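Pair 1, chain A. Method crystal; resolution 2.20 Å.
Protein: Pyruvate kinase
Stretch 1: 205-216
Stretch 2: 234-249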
# COMPACT_ATOMS: atom_id res chain seq x y z
N ALA A 205 -23.41 32.62 -3.00
CA ALA A 205 -24.17 31.56 -2.37
C ALA A 205 -23.43 31.05 -1.13
O ALA A 205 -22.20 31.01 -1.11
CB ALA A 205 -24.41 30.43 -3.36
N LYS A 206 -24.16 30.71 -0.07
CA LYS A 206 -23.47 30.14 1.11
C LYS A 206 -24.24 28.98 1.74
O LYS A 206 -23.83 28.47 2.79
CB LYS A 206 -23.11 31.21 2.16
CG LYS A 206 -24.29 31.97 2.76
CD LYS A 206 -23.84 33.03 3.78
CE LYS A 206 -25.03 33.90 4.22
NZ LYS A 206 -24.68 34.86 5.30
N SER A 207 -25.34 28.58 1.11
CA SER A 207 -26.06 27.38 1.51
C SER A 207 -26.64 26.68 0.29
O SER A 207 -26.80 27.27 -0.78
CB SER A 207 -27.17 27.73 2.50
OG SER A 207 -28.21 28.43 1.85
N CYS A 208 -26.97 25.41 0.48
CA CYS A 208 -27.67 24.64 -0.54
C CYS A 208 -28.99 25.27 -0.96
O CYS A 208 -29.34 25.22 -2.13
CB CYS A 208 -27.85 23.20 -0.07
SG CYS A 208 -26.22 22.53 0.36
N LYS A 209 -29.70 25.89 -0.01
CA LYS A 209 -30.97 26.57 -0.29
C LYS A 209 -30.82 27.63 -1.38
O LYS A 209 -31.65 27.71 -2.29
CB LYS A 209 -31.58 27.18 0.99
CG LYS A 209 -33.04 27.65 0.81
CD LYS A 209 -33.61 28.37 2.03
CE LYS A 209 -35.10 28.73 1.82
NZ LYS A 209 -35.33 29.93 0.94
N ASP A 210 -29.76 28.43 -1.26
CA ASP A 210 -29.40 29.46 -2.24
C ASP A 210 -29.21 28.90 -3.65
O ASP A 210 -29.72 29.45 -4.63
CB ASP A 210 -28.11 30.15 -1.80
CG ASP A 210 -28.33 31.18 -0.70
OD1 ASP A 210 -29.46 31.68 -0.55
OD2 ASP A 210 -27.35 31.52 -0.00
N VAL A 211 -28.48 27.79 -3.74
CA VAL A 211 -28.20 27.13 -5.02
C VAL A 211 -29.50 26.58 -5.66
O VAL A 211 -29.75 26.80 -6.85
CB VAL A 211 -27.12 26.03 -4.86
CG1 VAL A 211 -26.76 25.42 -6.21
CG2 VAL A 211 -25.88 26.60 -4.20
N ASP A 212 -30.30 25.88 -4.86
CA ASP A 212 -31.60 25.33 -5.26
C ASP A 212 -32.57 26.38 -5.80
O ASP A 212 -33.35 26.10 -6.71
CB ASP A 212 -32.26 24.60 -4.08
CG ASP A 212 -31.52 23.33 -3.65
OD1 ASP A 212 -30.48 22.97 -4.26
OD2 ASP A 212 -31.99 22.69 -2.68
N SER A 213 -32.53 27.58 -5.22
CA SER A 213 -33.40 28.69 -5.64
C SER A 213 -33.07 29.14 -7.04
O SER A 213 -33.95 29.44 -7.83
CB SER A 213 -33.26 29.87 -4.70
OG SER A 213 -33.75 29.50 -3.42
N VAL A 214 -31.78 29.19 -7.36
CA VAL A 214 -31.36 29.52 -8.72
C VAL A 214 -31.73 28.35 -9.65
O VAL A 214 -32.16 28.57 -10.78
CB VAL A 214 -29.86 29.91 -8.79
CG1 VAL A 214 -29.41 30.12 -10.23
CG2 VAL A 214 -29.62 31.17 -7.98
N ARG A 215 -31.61 27.12 -9.16
CA ARG A 215 -31.97 25.96 -9.96
C ARG A 215 -33.45 25.96 -10.36
O ARG A 215 -33.77 25.73 -11.53
CB ARG A 215 -31.58 24.64 -9.28
CG ARG A 215 -30.17 24.20 -9.60
CD ARG A 215 -30.02 22.68 -9.56
NE ARG A 215 -28.61 22.27 -9.67
CZ ARG A 215 -27.84 22.03 -8.62
NH1 ARG A 215 -28.34 22.13 -7.39
NH2 ARG A 215 -26.57 21.67 -8.78
N SER A 216 -34.33 26.25 -9.40
CA SER A 216 -35.79 26.34 -9.64
C SER A 216 -36.14 27.48 -10.57
O SER A 216 -36.98 27.33 -11.45
CB SER A 216 -36.57 26.53 -8.34
OG SER A 216 -36.04 25.75 -7.29
N LYS A 234 -15.76 33.81 3.24
CA LYS A 234 -15.49 32.99 4.40
C LYS A 234 -16.67 32.04 4.73
O LYS A 234 -16.46 30.89 5.13
CB LYS A 234 -15.17 33.91 5.58
CG LYS A 234 -14.44 33.28 6.72
CD LYS A 234 -13.75 34.36 7.56
CE LYS A 234 -12.25 34.35 7.34
NZ LYS A 234 -11.57 35.44 8.12
N GLY A 235 -17.90 32.53 4.56
CA GLY A 235 -19.10 31.75 4.84
C GLY A 235 -19.26 30.58 3.89
O GLY A 235 -19.71 29.51 4.29
N ALA A 236 -18.87 30.79 2.64
CA ALA A 236 -18.82 29.70 1.64
C ALA A 236 -17.75 28.65 2.01
O ALA A 236 -18.00 27.43 1.94
CB ALA A 236 -18.57 30.27 0.24
N VAL A 237 -16.57 29.13 2.40
CA VAL A 237 -15.51 28.25 2.83
C VAL A 237 -15.90 27.45 4.09
O VAL A 237 -15.60 26.28 4.17
CB VAL A 237 -14.12 28.98 2.96
CG1 VAL A 237 -13.02 28.02 3.51
CG2 VAL A 237 -13.70 29.58 1.62
N ASN A 238 -16.58 28.05 5.06
CA ASN A 238 -17.01 27.29 6.25
C ASN A 238 -18.14 26.27 5.98
O ASN A 238 -18.35 25.36 6.78
CB ASN A 238 -17.39 28.23 7.40
CG ASN A 238 -16.27 29.21 7.76
OD1 ASN A 238 -15.07 28.88 7.75
ND2 ASN A 238 -16.66 30.43 8.09
N ASN A 239 -18.84 26.44 4.87
CA ASN A 239 -19.91 25.52 4.42
C ASN A 239 -19.53 24.76 3.12
O ASN A 239 -20.39 24.39 2.31
CB ASN A 239 -21.22 26.30 4.23
CG ASN A 239 -22.46 25.42 4.30
OD1 ASN A 239 -22.50 24.43 5.02
ND2 ASN A 239 -23.48 25.80 3.54
N LEU A 240 -18.23 24.52 2.94
CA LEU A 240 -17.70 23.97 1.69
C LEU A 240 -18.19 22.55 1.35
O LEU A 240 -18.64 22.31 0.23
CB LEU A 240 -16.16 24.01 1.71
CG LEU A 240 -15.41 23.83 0.39
CD1 LEU A 240 -15.84 24.86 -0.64
CD2 LEU A 240 -13.92 23.96 0.68
N GLU A 241 -18.13 21.65 2.34
CA GLU A 241 -18.64 20.27 2.20
C GLU A 241 -20.00 20.20 1.51
O GLU A 241 -20.16 19.52 0.47
CB GLU A 241 -18.71 19.59 3.56
CG GLU A 241 -17.35 19.30 4.20
CD GLU A 241 -16.66 18.11 3.57
OE1 GLU A 241 -17.31 17.06 3.41
OE2 GLU A 241 -15.45 18.21 3.25
N GLU A 242 -20.97 20.91 2.08
CA GLU A 242 -22.35 20.90 1.58
C GLU A 242 -22.53 21.69 0.29
O GLU A 242 -23.29 21.27 -0.58
CB GLU A 242 -23.32 21.41 2.65
CG GLU A 242 -23.31 20.54 3.94
CD GLU A 242 -23.97 19.17 3.73
OE1 GLU A 242 -25.21 19.09 3.89
OE2 GLU A 242 -23.26 18.18 3.41
N LEU A 243 -21.83 22.81 0.18
CA LEU A 243 -21.91 23.62 -1.03
C LEU A 243 -21.35 22.90 -2.25
O LEU A 243 -21.90 23.00 -3.34
CB LEU A 243 -21.19 24.97 -0.84
CG LEU A 243 -21.98 26.14 -0.25
CD1 LEU A 243 -21.09 27.36 -0.19
CD2 LEU A 243 -23.22 26.44 -1.06
N VAL A 244 -20.22 22.22 -2.06
CA VAL A 244 -19.61 21.47 -3.15
C VAL A 244 -20.59 20.40 -3.61
O VAL A 244 -20.86 20.30 -4.80
CB VAL A 244 -18.22 20.88 -2.75
CG1 VAL A 244 -17.80 19.79 -3.71
CG2 VAL A 244 -17.18 22.01 -2.69
N GLN A 245 -21.17 19.66 -2.67
CA GLN A 245 -22.07 18.55 -3.01
C GLN A 245 -23.38 18.94 -3.71
O GLN A 245 -24.01 18.10 -4.36
CB GLN A 245 -22.33 17.65 -1.80
CG GLN A 245 -21.07 16.96 -1.33
CD GLN A 245 -21.29 16.07 -0.13
OE1 GLN A 245 -21.75 14.94 -0.25
NE2 GLN A 245 -20.95 16.59 1.05
N CYS A 246 -23.77 20.21 -3.61
CA CYS A 246 -24.97 20.63 -4.31
C CYS A 246 -24.72 21.41 -5.61
O CYS A 246 -25.68 21.86 -6.24
CB CYS A 246 -25.91 21.39 -3.38
SG CYS A 246 -25.42 23.06 -3.14
N SER A 247 -23.45 21.53 -6.01
CA SER A 247 -23.04 22.25 -7.24
C SER A 247 -22.99 21.34 -8.47
O SER A 247 -22.95 20.12 -8.34
CB SER A 247 -21.63 22.82 -7.04
OG SER A 247 -21.56 23.63 -5.88
N ASP A 248 -22.98 21.92 -9.67
CA ASP A 248 -22.64 21.15 -10.87
C ASP A 248 -21.17 21.39 -11.21
O ASP A 248 -20.56 20.59 -11.88
CB ASP A 248 -23.54 21.52 -12.06
CG ASP A 248 -25.02 21.30 -11.77
OD1 ASP A 248 -25.35 20.45 -10.92
OD2 ASP A 248 -25.86 21.99 -12.38
N TYR A 249 -20.63 22.51 -10.73
CA TYR A 249 -19.29 22.98 -11.07
C TYR A 249 -18.90 23.95 -9.95
O TYR A 249 -19.74 24.73 -9.51
CB TYR A 249 -19.33 23.70 -12.41
CG TYR A 249 -18.05 23.66 -13.21
CD1 TYR A 249 -17.99 22.94 -14.41
CD2 TYR A 249 -16.90 24.35 -12.79
CE1 TYR A 249 -16.81 22.88 -15.17
CE2 TYR A 249 -15.71 24.29 -13.56
CZ TYR A 249 -15.69 23.56 -14.74
OH TYR A 249 -14.55 23.50 -15.51

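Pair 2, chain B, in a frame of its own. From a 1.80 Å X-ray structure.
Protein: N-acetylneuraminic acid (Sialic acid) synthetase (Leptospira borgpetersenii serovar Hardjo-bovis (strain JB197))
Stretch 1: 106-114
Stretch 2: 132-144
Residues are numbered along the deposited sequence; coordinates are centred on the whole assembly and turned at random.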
# COMPACT_ATOMS: atom_id res chain seq x y z
N THR B 106 2.30 24.95 -12.76
CA THR B 106 3.41 24.32 -13.47
C THR B 106 3.90 25.29 -14.52
O THR B 106 3.17 25.52 -15.49
CB THR B 106 2.94 23.03 -14.12
OG1 THR B 106 2.45 22.15 -13.11
CG2 THR B 106 4.07 22.37 -14.89
N PRO B 107 5.10 25.86 -14.41
CA PRO B 107 5.65 26.61 -15.54
C PRO B 107 6.23 25.66 -16.57
O PRO B 107 6.80 24.62 -16.24
CB PRO B 107 6.76 27.45 -14.89
CG PRO B 107 7.27 26.56 -13.81
CD PRO B 107 6.02 25.85 -13.26
N PHE B 108 6.09 26.02 -17.84
CA PHE B 108 6.64 25.22 -18.92
C PHE B 108 7.82 25.88 -19.58
O PHE B 108 8.41 25.30 -20.49
CB PHE B 108 5.55 24.89 -19.95
CG PHE B 108 4.58 23.83 -19.49
CD1 PHE B 108 3.61 24.11 -18.54
CD2 PHE B 108 4.67 22.53 -19.98
CE1 PHE B 108 2.73 23.12 -18.10
CE2 PHE B 108 3.79 21.54 -19.54
CZ PHE B 108 2.83 21.84 -18.61
N ASP B 109 8.19 27.09 -19.15
CA ASP B 109 9.39 27.74 -19.63
C ASP B 109 9.86 28.71 -18.55
O ASP B 109 9.18 28.93 -17.55
CB ASP B 109 9.16 28.45 -20.98
CG ASP B 109 8.03 29.48 -20.95
OD1 ASP B 109 7.73 30.07 -19.89
OD2 ASP B 109 7.45 29.72 -22.02
N VAL B 110 11.02 29.31 -18.78
CA VAL B 110 11.64 30.17 -17.78
C VAL B 110 10.87 31.48 -17.62
O VAL B 110 10.71 31.95 -16.48
CB VAL B 110 13.12 30.41 -18.12
CG1 VAL B 110 13.70 31.53 -17.27
CG2 VAL B 110 13.91 29.12 -17.90
N PRO B 111 10.38 32.12 -18.69
CA PRO B 111 9.57 33.34 -18.47
C PRO B 111 8.36 33.10 -17.59
O PRO B 111 8.05 33.94 -16.73
CB PRO B 111 9.17 33.76 -19.89
CG PRO B 111 10.30 33.28 -20.73
CD PRO B 111 10.67 31.94 -20.12
N ASN B 112 7.67 31.98 -17.77
CA ASN B 112 6.52 31.68 -16.92
C ASN B 112 6.95 31.37 -15.49
O ASN B 112 6.28 31.75 -14.53
CB ASN B 112 5.71 30.52 -17.51
CG ASN B 112 4.68 31.00 -18.51
OD1 ASN B 112 3.63 31.53 -18.13
ND2 ASN B 112 4.97 30.83 -19.80
N LEU B 113 8.07 30.66 -15.32
CA LEU B 113 8.59 30.41 -13.97
C LEU B 113 8.90 31.72 -13.26
O LEU B 113 8.56 31.90 -12.09
CB LEU B 113 9.84 29.53 -14.05
CG LEU B 113 10.45 29.01 -12.74
CD1 LEU B 113 11.19 27.70 -12.99
CD2 LEU B 113 11.41 30.01 -12.12
N ASN B 114 9.58 32.65 -13.95
CA ASN B 114 9.90 33.94 -13.35
C ASN B 114 8.63 34.68 -12.95
O ASN B 114 8.58 35.31 -11.89
CB ASN B 114 10.72 34.79 -14.31
CG ASN B 114 12.13 34.26 -14.51
OD1 ASN B 114 12.63 33.50 -13.70
ND2 ASN B 114 12.78 34.69 -15.60
N CYS B 132 13.72 16.06 -18.43
CA CYS B 132 14.98 16.23 -19.13
C CYS B 132 15.15 17.64 -19.66
O CYS B 132 16.01 17.88 -20.51
CB CYS B 132 15.09 15.23 -20.28
SG CYS B 132 14.97 13.51 -19.74
N ASN B 133 14.35 18.59 -19.17
CA ASN B 133 14.43 19.99 -19.58
C ASN B 133 15.42 20.69 -18.64
O ASN B 133 15.04 21.32 -17.65
CB ASN B 133 13.04 20.62 -19.53
CG ASN B 133 12.97 21.99 -20.18
OD1 ASN B 133 13.96 22.72 -20.25
ND2 ASN B 133 11.78 22.34 -20.67
N ILE B 134 16.71 20.56 -18.97
CA ILE B 134 17.76 20.96 -18.03
C ILE B 134 17.67 22.45 -17.72
O ILE B 134 17.81 22.86 -16.56
CB ILE B 134 19.14 20.58 -18.59
CG1 ILE B 134 19.19 19.10 -18.94
CG2 ILE B 134 20.24 20.94 -17.58
CD1 ILE B 134 18.88 18.19 -17.76
N THR B 135 17.44 23.27 -18.74
CA THR B 135 17.34 24.71 -18.52
C THR B 135 16.23 25.04 -17.52
O THR B 135 16.41 25.85 -16.61
CB THR B 135 17.10 25.43 -19.84
OG1 THR B 135 18.24 25.25 -20.70
CG2 THR B 135 16.88 26.92 -19.61
N LEU B 136 15.06 24.41 -17.68
CA LEU B 136 13.95 24.71 -16.79
C LEU B 136 14.19 24.16 -15.39
O LEU B 136 13.88 24.82 -14.38
CB LEU B 136 12.65 24.15 -17.38
CG LEU B 136 11.34 24.44 -16.62
CD1 LEU B 136 11.08 25.94 -16.60
CD2 LEU B 136 10.17 23.72 -17.28
N LEU B 137 14.74 22.94 -15.29
CA LEU B 137 15.06 22.38 -13.98
C LEU B 137 16.06 23.24 -13.24
O LEU B 137 15.90 23.51 -12.04
CB LEU B 137 15.60 20.96 -14.14
CG LEU B 137 14.67 19.92 -14.74
CD1 LEU B 137 15.46 18.65 -15.01
CD2 LEU B 137 13.52 19.66 -13.79
N GLU B 138 17.12 23.67 -13.93
CA GLU B 138 18.12 24.52 -13.28
C GLU B 138 17.51 25.83 -12.82
O GLU B 138 17.87 26.35 -11.76
CB GLU B 138 19.29 24.76 -14.23
CG GLU B 138 20.24 23.56 -14.34
CD GLU B 138 21.36 23.78 -15.34
OE1 GLU B 138 21.21 24.62 -16.26
OE2 GLU B 138 22.40 23.10 -15.22
N ALA B 139 16.57 26.39 -13.59
CA ALA B 139 15.93 27.62 -13.16
C ALA B 139 15.04 27.38 -11.95
O ALA B 139 14.96 28.23 -11.04
CB ALA B 139 15.12 28.23 -14.30
N ALA B 140 14.35 26.25 -11.92
CA ALA B 140 13.54 25.91 -10.75
C ALA B 140 14.41 25.71 -9.51
O ALA B 140 14.07 26.19 -8.42
CB ALA B 140 12.72 24.65 -11.03
N ALA B 141 15.54 25.02 -9.66
CA ALA B 141 16.43 24.82 -8.53
C ALA B 141 17.01 26.14 -8.03
O ALA B 141 17.13 26.35 -6.82
CB ALA B 141 17.56 23.85 -8.92
N ASP B 142 17.37 27.04 -8.95
CA ASP B 142 17.95 28.33 -8.58
C ASP B 142 16.95 29.26 -7.91
O ASP B 142 17.36 30.21 -7.24
CB ASP B 142 18.52 29.04 -9.81
CG ASP B 142 19.68 28.29 -10.43
OD1 ASP B 142 20.19 27.36 -9.78
OD2 ASP B 142 20.08 28.64 -11.56
N SER B 143 15.65 29.01 -8.09
CA SER B 143 14.63 29.92 -7.57
C SER B 143 14.55 29.88 -6.05
O SER B 143 14.08 30.84 -5.43
CB SER B 143 13.27 29.57 -8.17
OG SER B 143 12.81 28.33 -7.63
N GLY B 144 14.98 28.77 -5.44
CA GLY B 144 14.85 28.59 -4.01
C GLY B 144 13.47 28.16 -3.55
O GLY B 144 13.30 27.87 -2.36
O HOH W 1 10.80 25.05 -21.77

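Pair 1 and pair 2 build the same unit: a short run of loop or strand enters a capped helix, and a second helix lies beside it. In both the helix axes run nearly parallel, 17° apart, with closest approaches of 9.7 Å in pair 1 and 10.2 Å in pair 2. Fourteen central residues superpose with an RMSD of 0.7 Å.

The first rule concerns the start of the first helix. Ser A207 matches Asp B109, and each caps its own helix. The serine bond is weak, Asp A210 N to Ser A207 OG at 3.5 Å; the aspartate bond is shorter, Asn B112 N to Asp B109 OD1 at 2.9 Å. The CA-to-CB bonds point away, and it is the backbone of this residue that the partner's leucine touches.

That leucine is common to both pairs. Leu A243 and Leu B136 coincide, and both set out sideways before their ends come nearer. Leu A243 CD2 lies 3.7 Å from Ser A207 C, and Leu B136 CD1 lies 3.6 Å from Asp B109 C. The rotamers differ (m,t against t,p), yet the side-chain centres fall 0.7 Å apart. Ala A205, sideways, matches Pro B107, which points toward the partner, and the leucine reaches the carbonyl of each: Ala A205 O to Leu A243 CD1 is 3.9 Å, Pro B107 O to Leu B136 CD2 3.6 Å.

One turn along, Val A211 matches Leu B113, both pointing toward the partner. The larger leucine is a knob among Leu B136, Ala B139, Ala B140 and Ser B143, with Leu B113 CD1 3.9 Å from Ala B140 CB. The valine meets a bulkier partner instead: Val A211 CG2 is 3.7 Å from Cys A246 SG, at the position of Ala B139. Size is thus traded across the interface, valine with cysteine against leucine with alanine.

Cys A208 and Val B110, both sideways, complete the patch. Cys A208 SG sits 3.6 Å from Cys A246 SG, an apolar contact too long for a disulfide, while Val B110 CG2 reaches Ala B139 CB at 3.9 Å. Beside them Glu A242 matches Thr B135: Cys A208 SG lies 3.9 Å from Glu A242 CB, and Val B110 CG2 4.1 Å from Thr B135 CG2.

The matched carbonyls of Lys A206 and Phe B108 are tied differently. Asn A239 ND2 donates directly to Lys A206 O at 2.8 Å; in pair 2 a water accepts from Asn B133 ND2 at 3.1 Å and donates to Phe B108 O at 2.7 Å. Further along pair 1, past the matched positions of its first stretch, Arg A215 NH2 donates to Cys A246 O at 2.7 Å and forms a salt bridge with Asp A248 OD1, also at 2.7 Å. The apolar patch recurs, while the link to that carbonyl varies.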